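PDB 5VOG: putative phosphoribosyltransferase from Neisseria gonorrhoeae, which binds the alarmone ppGpp and probably acts as a metal-dependent phosphoribosyltransferase. Local coordinates for residues A[20-24]-A[133-137]; A[118-122]-A[145-149]. All blocks are in the same frame, centred on the assembly; numbering follows the deposited sequence.

Contact 1: residues A[20-24]-A[133-137]; sequences IHRVI and VLHEK. With G4P (guanosine-5',3'-tetraphosphate), chain D.
L134 lies across the apolar side of helix 17-33, meeting I20, V23 and I24, where the chain of this type I phosphoribosyltransferase fold turns a corner between strands 129-133 and 135-137. Its CG stands anti to the backbone N (chi1 166°), which carries both methyls out to the helix. CD2 packs on I20 alone of the three, 3.6 Å from I20 CG2; CD1 touches all three, closest to V23 CG1 at 3.6 Å and 4.0 Å from I24 CD1. L134 crosses each of the three helix side chains at about a right angle, and the closest approaches are between methyls. I20 presents CG2 because chi1 of -72° sets that methyl anti to its backbone N. M54 of helix 49-59 touches both I20 and I24 and extends the apolar core. L134 CG also covers one face of the H135 ring, 3.5 Å above its centre, and I20 CG1 approaches that ring obliquely at 4.4 Å from H135 CE1. The hydroxyl of Y164 is hydrogen-bonded to H135 ND1, and the rings of Y15 and Y164 pack on the imidazole. Further along the strand the K137 chain, extended beyond CG, enters the ppGpp pocket, where D109 forms a salt bridge with it. Its ammonium grips the Hoogsteen edge of the guanine: K137 NZ donates to O6 of ppGpp at 2.8 Å and to N7 at 3.2 Å.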
ATOM      1  N   ILE A  20       1.409 -14.945  -3.359  1.00 25.18           N
ATOM      2  CA  ILE A  20       1.873 -14.069  -2.293  1.00 24.47           C
ATOM      3  C   ILE A  20       0.827 -13.965  -1.193  1.00 24.62           C
ATOM      4  O   ILE A  20       1.154 -14.008  -0.001  1.00 25.06           O
ATOM      5  CB  ILE A  20       2.244 -12.703  -2.900  1.00 24.04           C
ATOM      6  CG1 ILE A  20       3.551 -12.880  -3.694  1.00 25.56           C
ATOM      7  CG2 ILE A  20       2.324 -11.598  -1.832  1.00 23.88           C
ATOM      8  CD1 ILE A  20       3.913 -11.693  -4.568  1.00 26.70           C
ATOM      9  N   HIS A  21      -0.450 -13.862  -1.576  1.00 24.58           N
ATOM     10  CA  HIS A  21      -1.540 -13.861  -0.602  1.00 25.11           C
ATOM     11  C   HIS A  21      -1.472 -15.081   0.316  1.00 25.19           C
ATOM     12  O   HIS A  21      -1.632 -14.953   1.538  1.00 25.62           O
ATOM     13  CB  HIS A  21      -2.877 -13.807  -1.352  1.00 25.42           C
ATOM     14  CG  HIS A  21      -4.078 -13.660  -0.468  1.00 25.55           C
ATOM     15  ND1 HIS A  21      -4.745 -12.463  -0.312  1.00 25.89           N
ATOM     16  CD2 HIS A  21      -4.744 -14.564   0.289  1.00 26.64           C
ATOM     17  CE1 HIS A  21      -5.768 -12.637   0.507  1.00 26.28           C
ATOM     18  NE2 HIS A  21      -5.790 -13.903   0.885  1.00 26.62           N
ATOM     19  N   ARG A  22      -1.207 -16.267  -0.250  1.00 26.79           N
ATOM     20  CA  ARG A  22      -1.127 -17.480   0.563  0.64 28.04           C
ATOM     21  C   ARG A  22       0.045 -17.423   1.538  1.00 26.80           C
ATOM     22  O   ARG A  22      -0.065 -17.885   2.682  1.00 27.51           O
ATOM     23  CB  ARG A  22      -1.014 -18.710  -0.341  0.64 29.45           C
ATOM     24  CG  ARG A  22      -2.198 -18.917  -1.277  0.64 30.46           C
ATOM     25  CD  ARG A  22      -1.949 -20.055  -2.261  0.64 32.76           C
ATOM     26  NE  ARG A  22      -2.920 -20.046  -3.357  0.64 34.18           N
ATOM     27  CZ  ARG A  22      -4.104 -20.650  -3.316  0.64 34.80           C
ATOM     28  NH1 ARG A  22      -4.474 -21.321  -2.231  0.64 34.05           N
ATOM     29  NH2 ARG A  22      -4.921 -20.587  -4.358  0.64 36.33           N
ATOM     30  N   VAL A  23       1.183 -16.869   1.106  1.00 25.88           N
ATOM     31  CA  VAL A  23       2.321 -16.720   2.012  1.00 26.04           C
ATOM     32  C   VAL A  23       1.983 -15.741   3.131  1.00 25.36           C
ATOM     33  O   VAL A  23       2.329 -15.968   4.295  1.00 25.81           O
ATOM     34  CB  VAL A  23       3.578 -16.280   1.237  1.00 25.93           C
ATOM     35  CG1 VAL A  23       4.722 -15.950   2.201  1.00 26.97           C
ATOM     36  CG2 VAL A  23       4.018 -17.360   0.266  1.00 27.70           C
ATOM     37  N   ILE A  24       1.306 -14.637   2.798  1.00 24.70           N
ATOM     38  CA  ILE A  24       0.937 -13.652   3.813  1.00 23.64           C
ATOM     39  C   ILE A  24       0.024 -14.272   4.872  1.00 24.28           C
ATOM     40  O   ILE A  24       0.168 -13.996   6.070  1.00 24.97           O
ATOM     41  CB  ILE A  24       0.286 -12.423   3.151  1.00 22.72           C
ATOM     42  CG1 ILE A  24       1.298 -11.651   2.296  1.00 22.87           C
ATOM     43  CG2 ILE A  24      -0.335 -11.519   4.210  1.00 23.92           C
ATOM     44  CD1 ILE A  24       2.382 -10.929   3.113  1.00 24.11           C
ATOM     45  N   VAL A 133       8.620  -9.620   6.933  1.00 22.69           N
ATOM     46  CA  VAL A 133       8.916  -9.477   5.514  0.62 23.74           C
ATOM     47  C   VAL A 133       8.300 -10.645   4.763  1.00 23.30           C
ATOM     48  O   VAL A 133       8.226 -11.767   5.274  1.00 23.80           O
ATOM     49  CB  VAL A 133      10.428  -9.382   5.222  0.62 25.76           C
ATOM     50  CG1 VAL A 133      10.974  -8.070   5.706  0.62 26.23           C
ATOM     51  CG2 VAL A 133      11.182 -10.544   5.867  0.62 26.39           C
ATOM     52  N   LEU A 134       7.832 -10.368   3.548  1.00 22.49           N
ATOM     53  CA  LEU A 134       7.232 -11.415   2.731  1.00 22.29           C
ATOM     54  C   LEU A 134       8.262 -12.476   2.353  1.00 23.66           C
ATOM     55  O   LEU A 134       8.048 -13.677   2.578  1.00 23.61           O
ATOM     56  CB  LEU A 134       6.598 -10.780   1.490  1.00 22.70           C
ATOM     57  CG  LEU A 134       6.186 -11.672   0.314  1.00 23.00           C
ATOM     58  CD1 LEU A 134       5.101 -12.660   0.711  1.00 24.06           C
ATOM     59  CD2 LEU A 134       5.702 -10.791  -0.838  1.00 22.69           C
ATOM     60  N   HIS A 135       9.397 -12.048   1.798  1.00 22.69           N
ATOM     61  CA  HIS A 135      10.432 -12.939   1.287  1.00 22.35           C
ATOM     62  C   HIS A 135      11.763 -12.628   1.944  1.00 23.93           C
ATOM     63  O   HIS A 135      12.213 -11.476   1.926  1.00 24.74           O
ATOM     64  CB  HIS A 135      10.575 -12.782  -0.223  1.00 23.60           C
ATOM     65  CG  HIS A 135       9.371 -13.219  -0.982  1.00 24.43           C
ATOM     66  ND1 HIS A 135       8.837 -12.482  -2.017  1.00 24.13           N
ATOM     67  CD2 HIS A 135       8.611 -14.333  -0.874  1.00 24.54           C
ATOM     68  CE1 HIS A 135       7.792 -13.122  -2.508  1.00 25.45           C
ATOM     69  NE2 HIS A 135       7.637 -14.252  -1.836  1.00 24.78           N
ATOM     70  N   GLU A 136      12.407 -13.664   2.485  1.00 24.00           N
ATOM     71  CA  GLU A 136      13.737 -13.561   3.079  1.00 24.52           C
ATOM     72  C   GLU A 136      14.732 -14.284   2.178  1.00 25.31           C
ATOM     73  O   GLU A 136      14.713 -15.516   2.091  1.00 27.29           O
ATOM     74  CB  GLU A 136      13.753 -14.156   4.484  1.00 25.61           C
ATOM     75  CG  GLU A 136      15.142 -14.194   5.092  1.00 28.13           C
ATOM     76  CD  GLU A 136      15.180 -14.890   6.439  1.00 31.06           C
ATOM     77  OE1 GLU A 136      14.138 -15.412   6.897  1.00 33.04           O
ATOM     78  OE2 GLU A 136      16.268 -14.912   7.048  1.00 33.76           O
ATOM     79  N   LYS A 137      15.613 -13.528   1.525  1.00 24.34           N
ATOM     80  CA  LYS A 137      16.646 -14.137   0.698  1.00 26.03           C
ATOM     81  C   LYS A 137      17.817 -14.603   1.554  1.00 27.39           C
ATOM     82  O   LYS A 137      18.305 -13.865   2.417  1.00 27.17           O
ATOM     83  CB  LYS A 137      17.151 -13.162  -0.352  1.00 28.63           C
ATOM     84  CG  LYS A 137      16.154 -12.802  -1.419  1.00 32.37           C
ATOM     85  CD  LYS A 137      16.882 -11.911  -2.400  1.00 35.37           C
ATOM     86  CE  LYS A 137      16.064 -11.538  -3.568  1.00 35.56           C
ATOM     87  NZ  LYS A 137      16.904 -10.733  -4.491  1.00 31.37           N
TER
HETATM   88  PB  G4P D 203      16.036  -4.733   2.738  1.00 25.52           P
HETATM   89  O1B G4P D 203      16.632  -3.826   3.692  1.00 26.06           O
HETATM   90  O2B G4P D 203      16.765  -6.086   2.574  1.00 26.31           O
HETATM   91  O3B G4P D 203      14.531  -4.983   3.074  1.00 25.55           O
HETATM   92  O3A G4P D 203      15.942  -4.060   1.296  1.00 26.61           O
HETATM   93  PA  G4P D 203      17.066  -3.440   0.360  1.00 26.47           P
HETATM   94  O1A G4P D 203      17.536  -2.136   0.875  1.00 29.15           O
HETATM   95  O2A G4P D 203      18.157  -4.458   0.141  1.00 27.40           O
HETATM   96  O5' G4P D 203      16.245  -3.315  -1.021  1.00 28.20           O
HETATM   97  C5' G4P D 203      16.579  -2.351  -2.038  1.00 27.05           C
HETATM   98  C4' G4P D 203      15.620  -2.530  -3.185  1.00 26.01           C
HETATM   99  O4' G4P D 203      15.901  -3.760  -3.876  1.00 27.16           O
HETATM  100  C3' G4P D 203      14.144  -2.597  -2.777  1.00 25.34           C
HETATM  101  O3' G4P D 203      13.431  -1.544  -3.461  1.00 25.23           O
HETATM  102  C2' G4P D 203      13.656  -3.974  -3.236  1.00 25.30           C
HETATM  103  O2' G4P D 203      12.323  -3.974  -3.743  1.00 26.79           O
HETATM  104  C1' G4P D 203      14.680  -4.312  -4.316  1.00 25.70           C
HETATM  105  N9  G4P D 203      14.874  -5.756  -4.461  1.00 25.63           N
HETATM  106  C8  G4P D 203      15.769  -6.538  -3.782  1.00 27.32           C
HETATM  107  N7  G4P D 203      15.701  -7.806  -4.114  1.00 27.05           N
HETATM  108  C5  G4P D 203      14.696  -7.857  -5.069  1.00 25.70           C
HETATM  109  C6  G4P D 203      14.163  -8.950  -5.822  1.00 26.54           C
HETATM  110  O6  G4P D 203      14.503 -10.136  -5.769  1.00 26.74           O
HETATM  111  N1  G4P D 203      13.168  -8.549  -6.691  1.00 26.91           N
HETATM  112  C2  G4P D 203      12.719  -7.262  -6.837  1.00 25.97           C
HETATM  113  N2  G4P D 203      11.760  -7.052  -7.743  1.00 27.57           N
HETATM  114  N3  G4P D 203      13.205  -6.236  -6.144  1.00 26.18           N
HETATM  115  C4  G4P D 203      14.180  -6.599  -5.289  1.00 25.66           C
HETATM  116  PC  G4P D 203      13.370  -0.061  -2.915  1.00 25.36           P
HETATM  117  O1C G4P D 203      14.596   0.695  -3.291  1.00 27.00           O
HETATM  118  O2C G4P D 203      13.137  -0.197  -1.435  1.00 24.50           O
HETATM  119  O3C G4P D 203      12.062   0.558  -3.584  1.00 24.62           O
HETATM  120  PD  G4P D 203      10.500   0.267  -3.449  1.00 23.07           P
HETATM  121  O1D G4P D 203      10.331  -0.524  -2.194  1.00 23.04           O
HETATM  122  O2D G4P D 203       9.832   1.660  -3.375  1.00 23.37           O
HETATM  123  O3D G4P D 203      10.113  -0.449  -4.717  1.00 24.82           O

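Contact 2: residues A[118-122]-A[145-149]; sequences LKELL and IPEGI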
ATOM      1  N   LEU A 118      14.625   0.421  11.145  1.00 24.06           N
ATOM      2  CA  LEU A 118      14.514  -0.044  12.523  1.00 24.50           C
ATOM      3  C   LEU A 118      15.298   0.854  13.472  1.00 27.09           C
ATOM      4  O   LEU A 118      14.820   1.177  14.565  1.00 27.79           O
ATOM      5  CB  LEU A 118      14.988  -1.494  12.628  1.00 25.69           C
ATOM      6  CG  LEU A 118      14.080  -2.489  11.891  1.00 27.46           C
ATOM      7  CD1 LEU A 118      14.635  -3.923  11.951  1.00 28.29           C
ATOM      8  CD2 LEU A 118      12.646  -2.420  12.430  1.00 30.07           C
ATOM      9  N   LYS A 119      16.506   1.266  13.076  1.00 28.17           N
ATOM     10  CA  LYS A 119      17.270   2.186  13.915  1.00 28.96           C
ATOM     11  C   LYS A 119      16.504   3.482  14.148  1.00 28.68           C
ATOM     12  O   LYS A 119      16.493   4.013  15.265  1.00 32.05           O
ATOM     13  CB  LYS A 119      18.628   2.474  13.282  1.00 32.33           C
ATOM     14  CG  LYS A 119      19.657   1.379  13.526  1.00 37.88           C
ATOM     15  CD  LYS A 119      21.035   1.807  13.050  1.00 41.28           C
ATOM     16  CE  LYS A 119      22.088   0.773  13.414  1.00 45.50           C
ATOM     17  NZ  LYS A 119      23.451   1.201  13.000  1.00 48.22           N
ATOM     18  N   GLU A 120      15.851   4.005  13.108  1.00 26.96           N
ATOM     19  CA  GLU A 120      15.096   5.238  13.276  1.00 26.50           C
ATOM     20  C   GLU A 120      13.885   5.033  14.174  1.00 26.63           C
ATOM     21  O   GLU A 120      13.575   5.891  15.005  1.00 28.01           O
ATOM     22  CB  GLU A 120      14.665   5.778  11.913  1.00 29.08           C
ATOM     23  CG  GLU A 120      15.808   6.315  11.079  1.00 34.52           C
ATOM     24  CD  GLU A 120      16.559   7.431  11.780  1.00 39.85           C
ATOM     25  OE1 GLU A 120      15.904   8.361  12.290  1.00 40.03           O
ATOM     26  OE2 GLU A 120      17.807   7.370  11.826  1.00 43.52           O
ATOM     27  N   LEU A 121      13.180   3.907  14.021  1.00 25.42           N
ATOM     28  CA  LEU A 121      11.978   3.686  14.817  1.00 26.30           C
ATOM     29  C   LEU A 121      12.293   3.359  16.272  1.00 28.12           C
ATOM     30  O   LEU A 121      11.444   3.589  17.142  1.00 29.75           O
ATOM     31  CB  LEU A 121      11.130   2.581  14.180  1.00 26.46           C
ATOM     32  CG  LEU A 121      10.510   2.969  12.829  1.00 25.56           C
ATOM     33  CD1 LEU A 121       9.920   1.760  12.125  1.00 26.68           C
ATOM     34  CD2 LEU A 121       9.445   4.044  13.020  1.00 26.22           C
ATOM     35  N   LEU A 122      13.496   2.863  16.566  1.00 28.85           N
ATOM     36  CA  LEU A 122      13.869   2.629  17.956  1.00 30.76           C
ATOM     37  C   LEU A 122      14.112   3.924  18.720  1.00 33.70           C
ATOM     38  O   LEU A 122      14.233   3.885  19.950  1.00 36.19           O
ATOM     39  CB  LEU A 122      15.110   1.737  18.034  1.00 33.40           C
ATOM     40  CG  LEU A 122      14.855   0.265  17.705  1.00 35.01           C
ATOM     41  CD1 LEU A 122      16.153  -0.527  17.703  1.00 38.07           C
ATOM     42  CD2 LEU A 122      13.851  -0.340  18.676  1.00 34.79           C
ATOM     43  N   ILE A 145      20.016  -6.408  11.882  1.00 36.15           N
ATOM     44  CA  ILE A 145      18.781  -6.177  12.636  1.00 37.93           C
ATOM     45  C   ILE A 145      19.144  -5.885  14.091  1.00 40.65           C
ATOM     46  O   ILE A 145      19.856  -6.689  14.710  1.00 40.25           O
ATOM     47  CB  ILE A 145      17.866  -7.389  12.539  1.00 36.67           C
ATOM     48  CG1 ILE A 145      17.591  -7.719  11.073  1.00 39.29           C
ATOM     49  CG2 ILE A 145      16.579  -7.170  13.335  1.00 36.16           C
ATOM     50  CD1 ILE A 145      16.921  -9.034  10.877  1.00 40.25           C
ATOM     51  N   PRO A 146      18.671  -4.779  14.666  1.00 43.23           N
ATOM     52  CA  PRO A 146      18.990  -4.475  16.067  1.00 47.52           C
ATOM     53  C   PRO A 146      18.557  -5.594  17.006  1.00 52.76           C
ATOM     54  O   PRO A 146      17.707  -6.428  16.682  1.00 51.32           O
ATOM     55  CB  PRO A 146      18.213  -3.183  16.337  1.00 45.83           C
ATOM     56  CG  PRO A 146      18.058  -2.554  14.989  1.00 45.33           C
ATOM     57  CD  PRO A 146      17.905  -3.695  14.024  1.00 44.20           C
ATOM     58  N   GLU A 147      19.162  -5.593  18.190  0.73 55.77           N
ATOM     59  CA  GLU A 147      18.863  -6.599  19.196  0.73 58.78           C
ATOM     60  C   GLU A 147      17.464  -6.406  19.760  0.73 56.57           C
ATOM     61  O   GLU A 147      16.997  -5.277  19.938  0.73 57.21           O
ATOM     62  CB  GLU A 147      19.892  -6.538  20.322  0.73 64.29           C
ATOM     63  CG  GLU A 147      21.228  -7.133  19.949  0.73 69.41           C
ATOM     64  CD  GLU A 147      21.118  -8.604  19.620  0.73 73.28           C
ATOM     65  OE1 GLU A 147      20.565  -9.358  20.449  0.73 74.36           O
ATOM     66  OE2 GLU A 147      21.568  -9.005  18.527  0.73 74.82           O
ATOM     67  N   GLY A 148      16.792  -7.522  20.036  0.73 53.90           N
ATOM     68  CA  GLY A 148      15.497  -7.489  20.682  0.73 51.66           C
ATOM     69  C   GLY A 148      14.320  -7.206  19.780  0.73 49.65           C
ATOM     70  O   GLY A 148      13.226  -6.934  20.289  0.73 50.47           O
ATOM     71  N   ILE A 149      14.501  -7.252  18.465  1.00 45.85           N
ATOM     72  CA  ILE A 149      13.413  -7.022  17.515  1.00 39.86           C
ATOM     73  C   ILE A 149      12.946  -8.373  16.987  1.00 34.42           C
ATOM     74  O   ILE A 149      13.719  -9.067  16.307  1.00 34.14           O
ATOM     75  CB  ILE A 149      13.854  -6.094  16.374  1.00 37.95           C
ATOM     76  CG1 ILE A 149      14.135  -4.687  16.913  1.00 39.35           C
ATOM     77  CG2 ILE A 149      12.795  -6.048  15.276  1.00 37.07           C
ATOM     78  CD1 ILE A 149      14.514  -3.690  15.839  1.00 40.58           C
TER
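L118 of helix 112-121 faces the loop 145-149 and packs against P146 and I149 together. This contact closes the helix against the connection from strand 135-137 to strand 151-157, on the flank of the phosphoribosyltransferase sheet. L118 CD1 touches three residues: it lies 3.9 Å from P146 CD, 3.9 Å from I149 CD1 and 4.0 Å from I145 CG2. Its CB joins in as well, against P146 CD and the I149 methyl. The CG of L118 is anti to the carbonyl carbon (chi1 -67°) and chi2 is extended at 177°, which sends CD1 outward to the loop, while V103 of strand 101-105 touches the same side chain. K119, next along the helix, adds only a marginal contact: its CG comes to 4.5 Å from P146 CG, and its ammonium turns to a salt bridge with E115 one turn earlier. A full turn after L118 comes L122, whose amide bonds the L118 carbonyl. L122 CD1 lies against the proline ring, 3.6 Å from P146 CB, and also meets I149 CD1 at 4.0 Å. The ring is thus touched by both leucines, CD and CG by L118, CB and CG by L122. A type II turn from P146 to I149, with G148 at positive phi, folds the loop back and brings P146 and I149 together against the helix. All the close contacts are between carbon atoms, so the fit of shapes and the burial of L118, with L122 covering the proline at a solvent-facing rim, hold helix and loop together here rather than polar bonds.

The two contacts lie on opposite sides of the chain's centre, their own centres 21 Å apart and their nearest atoms about 7 Å apart without touching. Along the chain their segments alternate: 20-24, 118-122, 133-137, 145-149. Contact 1 joins helix 17-33 to the strand corner, and contact 2 joins helix 112-121 to the loop that follows strand 135-137. The short path from 133-137 to 145-149 therefore leads from one packing site to the other before strand 151-157 re-enters the same mixed sheet. All four segments belong to one phosphoribosyltransferase domain; contact 1 runs into the ppGpp pocket through K137, whereas the side chain of I145 in contact 2 is about 8 Å from ppGpp.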